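Local coordinates for insulinase family protease (Yersinia pestis, PDB 3GO9), which belongs to the insulinase (M16) metallopeptidase family and is predicted to be a protease, though its activity is not established, at residues Leu294-His302 against Glu364-Lys372; Leu355-Phe365 against Leu422-Lys432. All blocks are in the same frame, centred on the assembly; numbering follows the deposited sequence. Where two conformers were deposited one is given.

Contacts 1 and 2 sit side by side, their centres about 9 Å apart, on the helical side of the region related to the M16 inactive domain. Helix 362-377 serves both: contact 1 sets it across helix 283-309, while contact 2 joins its beginning, and the turn leading into it from helix 341-358, to helix 424-435. In chain order the segments alternate, 294-302, 355-365, 364-372 and then 422-432, with E364 and F365 common to both contacts. L294 also touches L422, and A295 packs against L427, E430 and L431, so that helices distant in sequence share one apolar core. A zinc ion held by H302 and E351 lies at its border.

Contact 1. Residues Leu294-His302 against Glu364-Lys372; sequences LAREALFWH and EFDALMTQK. With ZN (zinc ion), chain D.
W301 of helix 283-309 is a knob in a hole formed by E364, A367, L368 and Q371 of helix 362-377, within the part of the chain related to the M16 inactive domain. The short helical segments cross at 114°, their axes 11.5 Å apart, a spacing that a large indole can bridge. With CG anti to its backbone nitrogen (chi1 169°), W301 sends the six-membered end of its ring toward helix 362-377: CH2 comes 3.2 Å from E364 O, while L368 covers one ring face. The small methyl of A367 fits near CZ2.

Apolar contacts continue where the helices come closest. A298, whose methyl lets the backbones approach, touches L368 CD2 through CB at 3.8 Å. L294 divides its branches, CD1 touching K372 CG and CD as the side chains run past each other in opposite directions, CD2 3.9 Å from SE of selenomethionine M369 in one conformer.

The charged contacts flank this core. The extended side chain of E297 meets the bent one of K372 in a salt bridge, OE1 using its syn lone pair to receive NZ at 2.7 Å; OE2 is a weaker second acceptor, and Q375 also bonds NZ. H302 binds zinc through NE2 at 2.0 Å, a site shared with E351 and a water. E364, whose OE1 accepts from S361 N, brings OE2 to the edge of the imidazole, 3.2 Å from H302 CE1.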
loop_
_atom_site.group_PDB
_atom_site.type_symbol
_atom_site.label_atom_id
_atom_site.label_comp_id
_atom_site.label_asym_id
_atom_site.label_seq_id
_atom_site.Cartn_x
_atom_site.Cartn_y
_atom_site.Cartn_z
ATOM N N LEU A 294 -9.557 -1.682 16.173
ATOM C CA LEU A 294 -9.908 -0.689 17.183
ATOM C C LEU A 294 -9.075 -0.885 18.468
ATOM O O LEU A 294 -8.748 0.118 19.123
ATOM C CB LEU A 294 -11.400 -0.644 17.451
ATOM C CG LEU A 294 -11.861 0.427 18.438
ATOM C CD1 LEU A 294 -11.495 1.821 17.981
ATOM C CD2 LEU A 294 -13.367 0.296 18.659
ATOM N N ALA A 295 -8.805 -2.132 18.838
ATOM C CA ALA A 295 -7.928 -2.426 20.001
ATOM C C ALA A 295 -6.540 -1.808 19.756
ATOM O O ALA A 295 -5.982 -1.170 20.627
ATOM C CB ALA A 295 -7.809 -3.911 20.228
ATOM N N ARG A 296 -6.010 -1.988 18.552
ATOM C CA ARG A 296 -4.726 -1.392 18.186
ATOM C C ARG A 296 -4.782 0.124 18.277
ATOM O O ARG A 296 -3.877 0.762 18.830
ATOM C CB ARG A 296 -4.289 -1.859 16.784
ATOM C CG ARG A 296 -3.927 -3.324 16.744
ATOM C CD ARG A 296 -3.370 -3.775 15.386
ATOM N NE ARG A 296 -4.384 -3.904 14.327
ATOM C CZ ARG A 296 -4.904 -5.059 13.921
ATOM N NH1 ARG A 296 -4.577 -6.200 14.511
ATOM N NH2 ARG A 296 -5.810 -5.072 12.950
ATOM N N GLU A 297 -5.859 0.710 17.770
ATOM C CA GLU A 297 -6.014 2.125 17.794
ATOM C C GLU A 297 -6.147 2.634 19.238
ATOM O O GLU A 297 -5.530 3.653 19.623
ATOM C CB GLU A 297 -7.210 2.521 16.935
ATOM C CG GLU A 297 -7.397 3.967 16.772
ATOM C CD GLU A 297 -8.653 4.307 16.040
ATOM O OE1 GLU A 297 -9.087 5.450 16.175
ATOM O OE2 GLU A 297 -9.210 3.450 15.336
ATOM N N ALA A 298 -6.869 1.871 20.054
ATOM C CA ALA A 298 -7.138 2.265 21.432
ATOM C C ALA A 298 -5.823 2.344 22.203
ATOM O O ALA A 298 -5.607 3.263 22.987
ATOM C CB ALA A 298 -8.019 1.189 22.100
ATOM N N LEU A 299 -4.973 1.364 21.977
ATOM C CA LEU A 299 -3.738 1.246 22.698
ATOM C C LEU A 299 -2.848 2.396 22.300
ATOM O O LEU A 299 -2.229 3.021 23.175
ATOM C CB LEU A 299 -3.111 -0.109 22.472
ATOM C CG LEU A 299 -1.850 -0.410 21.709
ATOM C CD1 LEU A 299 -0.799 0.657 21.758
ATOM C CD2 LEU A 299 -1.331 -1.679 22.317
ATOM N N PHE A 300 -2.819 2.737 21.015
ATOM C CA PHE A 300 -1.918 3.804 20.620
ATOM C C PHE A 300 -2.402 5.126 21.153
ATOM O O PHE A 300 -1.636 5.962 21.680
ATOM C CB PHE A 300 -1.732 3.902 19.129
ATOM C CG PHE A 300 -0.661 4.856 18.778
ATOM C CD1 PHE A 300 0.653 4.608 19.199
ATOM C CD2 PHE A 300 -0.950 6.025 18.114
ATOM C CE1 PHE A 300 1.649 5.485 18.916
ATOM C CE2 PHE A 300 0.086 6.917 17.813
ATOM C CZ PHE A 300 1.382 6.618 18.207
ATOM N N TRP A 301 -3.703 5.298 21.058
ATOM C CA TRP A 301 -4.382 6.443 21.585
ATOM C C TRP A 301 -4.097 6.656 23.093
ATOM O O TRP A 301 -3.768 7.760 23.514
ATOM C CB TRP A 301 -5.860 6.221 21.329
ATOM C CG TRP A 301 -6.742 7.110 21.991
ATOM C CD1 TRP A 301 -6.975 8.409 21.681
ATOM C CD2 TRP A 301 -7.615 6.787 23.094
ATOM N NE1 TRP A 301 -7.925 8.924 22.526
ATOM C CE2 TRP A 301 -8.335 7.951 23.400
ATOM C CE3 TRP A 301 -7.853 5.620 23.845
ATOM C CZ2 TRP A 301 -9.267 8.004 24.440
ATOM C CZ3 TRP A 301 -8.779 5.673 24.870
ATOM C CH2 TRP A 301 -9.476 6.862 25.160
ATOM N N HIS A 302 -4.192 5.579 23.857
ATOM C CA HIS A 302 -4.003 5.634 25.310
ATOM C C HIS A 302 -2.568 6.008 25.650
ATOM O O HIS A 302 -2.346 6.854 26.524
ATOM C CB HIS A 302 -4.261 4.291 25.909
ATOM C CG HIS A 302 -4.021 4.238 27.370
ATOM N ND1 HIS A 302 -4.964 4.651 28.275
ATOM C CD2 HIS A 302 -2.962 3.801 28.093
ATOM C CE1 HIS A 302 -4.477 4.517 29.500
ATOM N NE2 HIS A 302 -3.261 4.013 29.418
ATOM N N GLU A 364 -12.510 5.771 29.653
ATOM C CA GLU A 364 -11.642 5.816 28.465
ATOM C C GLU A 364 -12.353 5.202 27.249
ATOM O O GLU A 364 -12.340 5.775 26.135
ATOM C CB GLU A 364 -10.310 5.070 28.723
ATOM C CG GLU A 364 -9.415 5.778 29.731
ATOM C CD GLU A 364 -8.201 4.954 30.250
ATOM O OE1 GLU A 364 -8.206 3.710 30.254
ATOM O OE2 GLU A 364 -7.238 5.596 30.750
ATOM N N PHE A 365 -12.976 4.050 27.491
ATOM C CA PHE A 365 -13.824 3.412 26.456
ATOM C C PHE A 365 -14.929 4.314 25.957
ATOM O O PHE A 365 -15.091 4.495 24.765
ATOM C CB PHE A 365 -14.375 2.101 26.980
ATOM C CG PHE A 365 -15.227 1.338 26.004
ATOM C CD1 PHE A 365 -14.642 0.523 25.034
ATOM C CD2 PHE A 365 -16.594 1.388 26.073
ATOM C CE1 PHE A 365 -15.454 -0.213 24.158
ATOM C CE2 PHE A 365 -17.355 0.650 25.190
ATOM C CZ PHE A 365 -16.768 -0.143 24.260
ATOM N N ASP A 366 -15.674 4.926 26.861
ATOM C CA ASP A 366 -16.761 5.808 26.462
ATOM C C ASP A 366 -16.255 7.004 25.644
ATOM O O ASP A 366 -16.898 7.381 24.661
ATOM C CB ASP A 366 -17.524 6.286 27.721
ATOM C CG ASP A 366 -18.279 5.151 28.432
ATOM O OD1 ASP A 366 -18.363 4.023 27.922
ATOM O OD2 ASP A 366 -18.809 5.370 29.533
ATOM N N ALA A 367 -15.092 7.561 26.028
ATOM C CA ALA A 367 -14.425 8.623 25.271
ATOM C C ALA A 367 -14.078 8.181 23.840
ATOM O O ALA A 367 -14.366 8.893 22.838
ATOM C CB ALA A 367 -13.124 9.103 26.009
ATOM N N LEU A 368 -13.467 7.001 23.772
ATOM C CA LEU A 368 -13.092 6.401 22.507
ATOM C C LEU A 368 -14.314 6.219 21.619
ATOM O O LEU A 368 -14.287 6.608 20.424
ATOM C CB LEU A 368 -12.360 5.081 22.743
ATOM C CG LEU A 368 -11.860 4.330 21.492
ATOM C CD1 LEU A 368 -10.817 5.105 20.717
ATOM C CD2 LEU A 368 -11.339 2.965 21.895
HETATM N N MSE A 369 -15.385 5.652 22.176
HETATM C CA MSE A 369 -16.538 5.351 21.358
HETATM C C MSE A 369 -17.270 6.621 20.899
HETATM O O MSE A 369 -17.756 6.670 19.786
HETATM C CB MSE A 369 -17.436 4.334 22.073
HETATM C CG MSE A 369 -16.628 3.092 22.537
HETATM SE SE MSE A 369 -15.777 2.205 21.020
HETATM C CE MSE A 369 -17.553 1.521 20.601
ATOM N N THR A 370 -17.316 7.664 21.738
ATOM C CA THR A 370 -17.845 8.964 21.277
ATOM C C THR A 370 -17.054 9.469 20.046
ATOM O O THR A 370 -17.625 9.966 19.047
ATOM C CB THR A 370 -17.816 9.999 22.455
ATOM O OG1 THR A 370 -18.693 9.539 23.484
ATOM C CG2 THR A 370 -18.253 11.390 22.025
ATOM N N GLN A 371 -15.737 9.317 20.122
ATOM C CA GLN A 371 -14.844 9.743 19.069
ATOM C C GLN A 371 -15.071 8.916 17.801
ATOM O O GLN A 371 -15.158 9.438 16.681
ATOM C CB GLN A 371 -13.395 9.642 19.562
ATOM C CG GLN A 371 -12.260 9.746 18.510
ATOM C CD GLN A 371 -10.849 9.561 19.144
ATOM O OE1 GLN A 371 -9.971 8.880 18.575
ATOM N NE2 GLN A 371 -10.644 10.158 20.330
ATOM N N LYS A 372 -15.226 7.610 17.952
ATOM C CA LYS A 372 -15.393 6.786 16.733
ATOM C C LYS A 372 -16.763 7.021 16.111
ATOM O O LYS A 372 -16.929 7.003 14.897
ATOM C CB LYS A 372 -15.198 5.289 17.074
ATOM C CG LYS A 372 -13.811 4.887 17.598
ATOM C CD LYS A 372 -12.605 5.428 16.825
ATOM C CE LYS A 372 -12.536 4.913 15.430
ATOM N NZ LYS A 372 -11.338 5.480 14.753
HETATM ZN ZN ZN D . -1.857 3.670 30.841
HETATM O O HOH W 1 -2.255 1.973 31.796
#

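Contact 2. Residues Leu355-Phe365 against Leu422-Lys432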
loop_
_atom_site.group_PDB
_atom_site.type_symbol
_atom_site.label_atom_id
_atom_site.label_comp_id
_atom_site.label_asym_id
_atom_site.label_seq_id
_atom_site.Cartn_x
_atom_site.Cartn_y
_atom_site.Cartn_z
ATOM N N LEU A 355 -2.171 -2.406 30.072
ATOM C CA LEU A 355 -3.278 -2.595 29.141
ATOM C C LEU A 355 -3.605 -4.074 28.904
ATOM O O LEU A 355 -4.783 -4.446 28.794
ATOM C CB LEU A 355 -3.012 -1.895 27.805
ATOM C CG LEU A 355 -3.070 -0.344 27.844
ATOM C CD1 LEU A 355 -2.327 0.253 26.607
ATOM C CD2 LEU A 355 -4.502 0.206 27.981
ATOM N N ARG A 356 -2.571 -4.887 28.840
ATOM C CA ARG A 356 -2.748 -6.351 28.764
ATOM C C ARG A 356 -3.556 -6.872 29.950
ATOM O O ARG A 356 -4.437 -7.734 29.791
ATOM C CB ARG A 356 -1.403 -7.060 28.719
ATOM C CG ARG A 356 -1.522 -8.513 28.355
ATOM C CD ARG A 356 -0.157 -9.184 28.398
ATOM N NE ARG A 356 0.453 -9.059 29.722
ATOM C CZ ARG A 356 1.702 -9.413 30.015
ATOM N NH1 ARG A 356 2.479 -9.979 29.103
ATOM N NH2 ARG A 356 2.161 -9.239 31.254
ATOM N N ALA A 357 -3.217 -6.422 31.142
ATOM C CA ALA A 357 -3.813 -6.962 32.355
ATOM C C ALA A 357 -5.214 -6.429 32.589
ATOM O O ALA A 357 -6.134 -7.218 32.895
ATOM C CB ALA A 357 -2.928 -6.659 33.560
ATOM N N ASN A 358 -5.392 -5.127 32.375
ATOM C CA ASN A 358 -6.589 -4.422 32.806
ATOM C C ASN A 358 -7.358 -3.652 31.755
ATOM O O ASN A 358 -8.532 -3.290 31.980
ATOM C CB ASN A 358 -6.184 -3.481 33.935
ATOM C CG ASN A 358 -5.649 -4.245 35.143
ATOM O OD1 ASN A 358 -4.616 -3.893 35.728
ATOM N ND2 ASN A 358 -6.358 -5.308 35.510
ATOM N N GLY A 359 -6.737 -3.380 30.617
ATOM C CA GLY A 359 -7.379 -2.681 29.553
ATOM C C GLY A 359 -7.718 -1.251 29.846
ATOM O O GLY A 359 -7.125 -0.606 30.740
ATOM N N LEU A 360 -8.682 -0.776 29.098
ATOM C CA LEU A 360 -9.202 0.566 29.215
ATOM C C LEU A 360 -10.138 0.618 30.411
ATOM O O LEU A 360 -10.780 -0.370 30.768
ATOM C CB LEU A 360 -9.956 0.930 27.949
ATOM C CG LEU A 360 -9.185 1.082 26.651
ATOM C CD1 LEU A 360 -10.088 1.802 25.651
ATOM C CD2 LEU A 360 -7.887 1.853 26.870
ATOM N N SER A 361 -10.230 1.797 31.008
ATOM C CA SER A 361 -11.322 2.087 31.941
ATOM C C SER A 361 -12.624 2.318 31.184
ATOM O O SER A 361 -12.631 2.583 29.975
ATOM C CB SER A 361 -11.016 3.349 32.762
ATOM O OG SER A 361 -11.052 4.475 31.944
ATOM N N GLN A 362 -13.735 2.275 31.897
ATOM C CA GLN A 362 -15.006 2.540 31.260
ATOM C C GLN A 362 -15.038 3.941 30.713
ATOM O O GLN A 362 -15.591 4.187 29.655
ATOM C CB GLN A 362 -16.154 2.365 32.265
ATOM C CG GLN A 362 -17.549 2.537 31.631
ATOM C CD GLN A 362 -17.901 1.394 30.714
ATOM O OE1 GLN A 362 -17.887 0.224 31.122
ATOM N NE2 GLN A 362 -18.201 1.721 29.456
ATOM N N ALA A 363 -14.467 4.899 31.455
ATOM C CA ALA A 363 -14.480 6.284 30.991
ATOM C C ALA A 363 -13.652 6.457 29.718
ATOM O O ALA A 363 -14.052 7.176 28.794
ATOM C CB ALA A 363 -13.955 7.228 32.094
ATOM N N GLU A 364 -12.510 5.771 29.653
ATOM C CA GLU A 364 -11.642 5.816 28.465
ATOM C C GLU A 364 -12.353 5.202 27.249
ATOM O O GLU A 364 -12.340 5.775 26.135
ATOM C CB GLU A 364 -10.310 5.070 28.723
ATOM C CG GLU A 364 -9.415 5.778 29.731
ATOM C CD GLU A 364 -8.201 4.954 30.250
ATOM O OE1 GLU A 364 -8.206 3.710 30.254
ATOM O OE2 GLU A 364 -7.238 5.596 30.750
ATOM N N PHE A 365 -12.976 4.050 27.491
ATOM C CA PHE A 365 -13.824 3.412 26.456
ATOM C C PHE A 365 -14.929 4.314 25.957
ATOM O O PHE A 365 -15.091 4.495 24.765
ATOM C CB PHE A 365 -14.375 2.101 26.980
ATOM C CG PHE A 365 -15.227 1.338 26.004
ATOM C CD1 PHE A 365 -14.642 0.523 25.034
ATOM C CD2 PHE A 365 -16.594 1.388 26.073
ATOM C CE1 PHE A 365 -15.454 -0.213 24.158
ATOM C CE2 PHE A 365 -17.355 0.650 25.190
ATOM C CZ PHE A 365 -16.768 -0.143 24.260
ATOM N N LEU A 422 -20.299 -2.961 20.500
ATOM C CA LEU A 422 -19.064 -3.237 21.186
ATOM C C LEU A 422 -19.117 -2.892 22.681
ATOM O O LEU A 422 -19.564 -1.809 23.050
ATOM C CB LEU A 422 -17.946 -2.444 20.561
ATOM C CG LEU A 422 -16.533 -2.841 20.977
ATOM C CD1 LEU A 422 -16.206 -4.250 20.582
ATOM C CD2 LEU A 422 -15.532 -1.861 20.368
ATOM N N THR A 423 -18.675 -3.818 23.513
ATOM C CA THR A 423 -18.569 -3.577 24.964
ATOM C C THR A 423 -17.135 -3.380 25.442
ATOM O O THR A 423 -16.176 -3.781 24.777
ATOM C CB THR A 423 -19.185 -4.728 25.764
ATOM O OG1 THR A 423 -18.398 -5.913 25.593
ATOM C CG2 THR A 423 -20.634 -4.982 25.262
ATOM N N LEU A 424 -16.996 -2.771 26.620
ATOM C CA LEU A 424 -15.667 -2.680 27.246
ATOM C C LEU A 424 -15.017 -4.030 27.351
ATOM O O LEU A 424 -13.844 -4.173 27.087
ATOM C CB LEU A 424 -15.807 -2.163 28.682
ATOM C CG LEU A 424 -14.512 -1.919 29.438
ATOM C CD1 LEU A 424 -13.580 -0.922 28.783
ATOM C CD2 LEU A 424 -14.924 -1.447 30.860
ATOM N N ALA A 425 -15.766 -5.022 27.833
ATOM C CA ALA A 425 -15.233 -6.349 28.026
ATOM C C ALA A 425 -14.654 -6.927 26.742
ATOM O O ALA A 425 -13.630 -7.611 26.767
ATOM C CB ALA A 425 -16.292 -7.248 28.540
ATOM N N GLU A 426 -15.357 -6.692 25.638
ATOM C CA GLU A 426 -14.947 -7.215 24.333
ATOM C C GLU A 426 -13.694 -6.522 23.881
ATOM O O GLU A 426 -12.712 -7.195 23.445
ATOM C CB GLU A 426 -16.058 -7.045 23.306
ATOM C CG GLU A 426 -17.243 -7.949 23.520
ATOM C CD GLU A 426 -18.467 -7.623 22.644
ATOM O OE1 GLU A 426 -18.649 -6.486 22.152
ATOM O OE2 GLU A 426 -19.303 -8.530 22.490
ATOM N N LEU A 427 -13.695 -5.190 23.961
ATOM C CA LEU A 427 -12.486 -4.460 23.520
ATOM C C LEU A 427 -11.298 -4.830 24.442
ATOM O O LEU A 427 -10.202 -5.035 23.974
ATOM C CB LEU A 427 -12.699 -2.951 23.499
ATOM C CG LEU A 427 -11.579 -2.168 22.768
ATOM C CD1 LEU A 427 -11.421 -2.625 21.324
ATOM C CD2 LEU A 427 -11.778 -0.677 22.740
ATOM N N ASN A 428 -11.517 -4.898 25.750
ATOM C CA ASN A 428 -10.410 -5.276 26.652
ATOM C C ASN A 428 -9.886 -6.700 26.444
ATOM O O ASN A 428 -8.681 -6.965 26.583
ATOM C CB ASN A 428 -10.832 -5.032 28.115
ATOM C CG ASN A 428 -10.752 -3.591 28.494
ATOM O OD1 ASN A 428 -10.228 -2.790 27.734
ATOM N ND2 ASN A 428 -11.292 -3.230 29.682
ATOM N N ARG A 429 -10.767 -7.649 26.142
ATOM C CA ARG A 429 -10.316 -8.992 25.795
ATOM C C ARG A 429 -9.428 -8.993 24.562
ATOM O O ARG A 429 -8.425 -9.692 24.556
ATOM C CB ARG A 429 -11.493 -9.927 25.583
ATOM C CG ARG A 429 -11.126 -11.329 25.156
ATOM C CD ARG A 429 -10.300 -12.047 26.205
ATOM N NE ARG A 429 -11.053 -12.190 27.479
ATOM C CZ ARG A 429 -10.591 -12.733 28.610
ATOM N NH1 ARG A 429 -9.363 -13.233 28.713
ATOM N NH2 ARG A 429 -11.408 -12.802 29.671
ATOM N N GLU A 430 -9.835 -8.240 23.540
ATOM C CA GLU A 430 -9.066 -8.102 22.279
ATOM C C GLU A 430 -7.686 -7.497 22.609
ATOM O O GLU A 430 -6.635 -8.024 22.188
ATOM C CB GLU A 430 -9.852 -7.238 21.308
ATOM C CG GLU A 430 -9.232 -7.053 19.967
ATOM C CD GLU A 430 -9.146 -8.303 19.138
ATOM O OE1 GLU A 430 -10.112 -9.079 19.132
ATOM O OE2 GLU A 430 -8.096 -8.488 18.452
ATOM N N LEU A 431 -7.671 -6.478 23.438
ATOM C CA LEU A 431 -6.398 -5.892 23.871
ATOM C C LEU A 431 -5.508 -6.921 24.567
ATOM O O LEU A 431 -4.284 -6.997 24.306
ATOM C CB LEU A 431 -6.633 -4.700 24.814
ATOM C CG LEU A 431 -6.890 -3.349 24.215
ATOM C CD1 LEU A 431 -7.435 -2.419 25.300
ATOM C CD2 LEU A 431 -5.618 -2.791 23.534
ATOM N N LYS A 432 -6.112 -7.682 25.478
ATOM C CA LYS A 432 -5.376 -8.672 26.223
ATOM C C LYS A 432 -4.802 -9.704 25.254
ATOM O O LYS A 432 -3.638 -10.068 25.337
ATOM C CB LYS A 432 -6.284 -9.350 27.248
ATOM C CG LYS A 432 -5.523 -10.395 28.065
ATOM C CD LYS A 432 -6.338 -11.184 29.052
ATOM C CE LYS A 432 -6.937 -10.318 30.123
ATOM N NZ LYS A 432 -5.950 -9.777 31.060
HETATM O O HOH W 2 -7.269 -5.828 28.590
#
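With CG anti to its carbonyl carbon (chi1 -78°), N428 reaches L360, and a chi2 near zero presents both ends of the amide to the backbone of that residue. Here the turn between helices 341-358 and 362-377 is clasped by helix 424-435. L360 N gives its hydrogen to N428 OD1 at 2.9 Å, and N428 ND2 returns one to L360 O at 3.1 Å, in the carbonyl plane and on a lone pair. Asparagine suits this place because one short side chain both accepts and donates, satisfying the N-H and C=O of one residue in the turn, which belong to neighbouring peptide groups. G359, with positive phi, brings its CA to 3.4 Å from N428 OD1; the lack of a side chain allows this close approach.

K432 completes the grip at the end of helix 341-358. Bends at chi3 and chi4 curl its chain around R356 O, and NZ bonds R356 O at 2.8 Å and, from above the carbonyl plane, A357 O. Nearby, a water donates to both L355 O and N428 O, bridging the two backbones.

Helices 362-377 and 424-435 each start with a capping box. In the first, S361 OG accepts from E364 N; in the second, T423 OG1 accepts from E426 N and E426 OE1 takes the N-H of T423.

Leucines fill the space between the helices. L360 CB meets L424 CD1, its CD1 meets L427 CD2, and its CG meets L431 CD1, while L424 CD1 comes 3.6 Å from F365 CB. At the edge of the F365 ring lie L427 CD2 and L422 O. L424 N sits 3.5 Å above one face, offset toward the rim, with M369 CG, in one of its two conformers, on the opposite face.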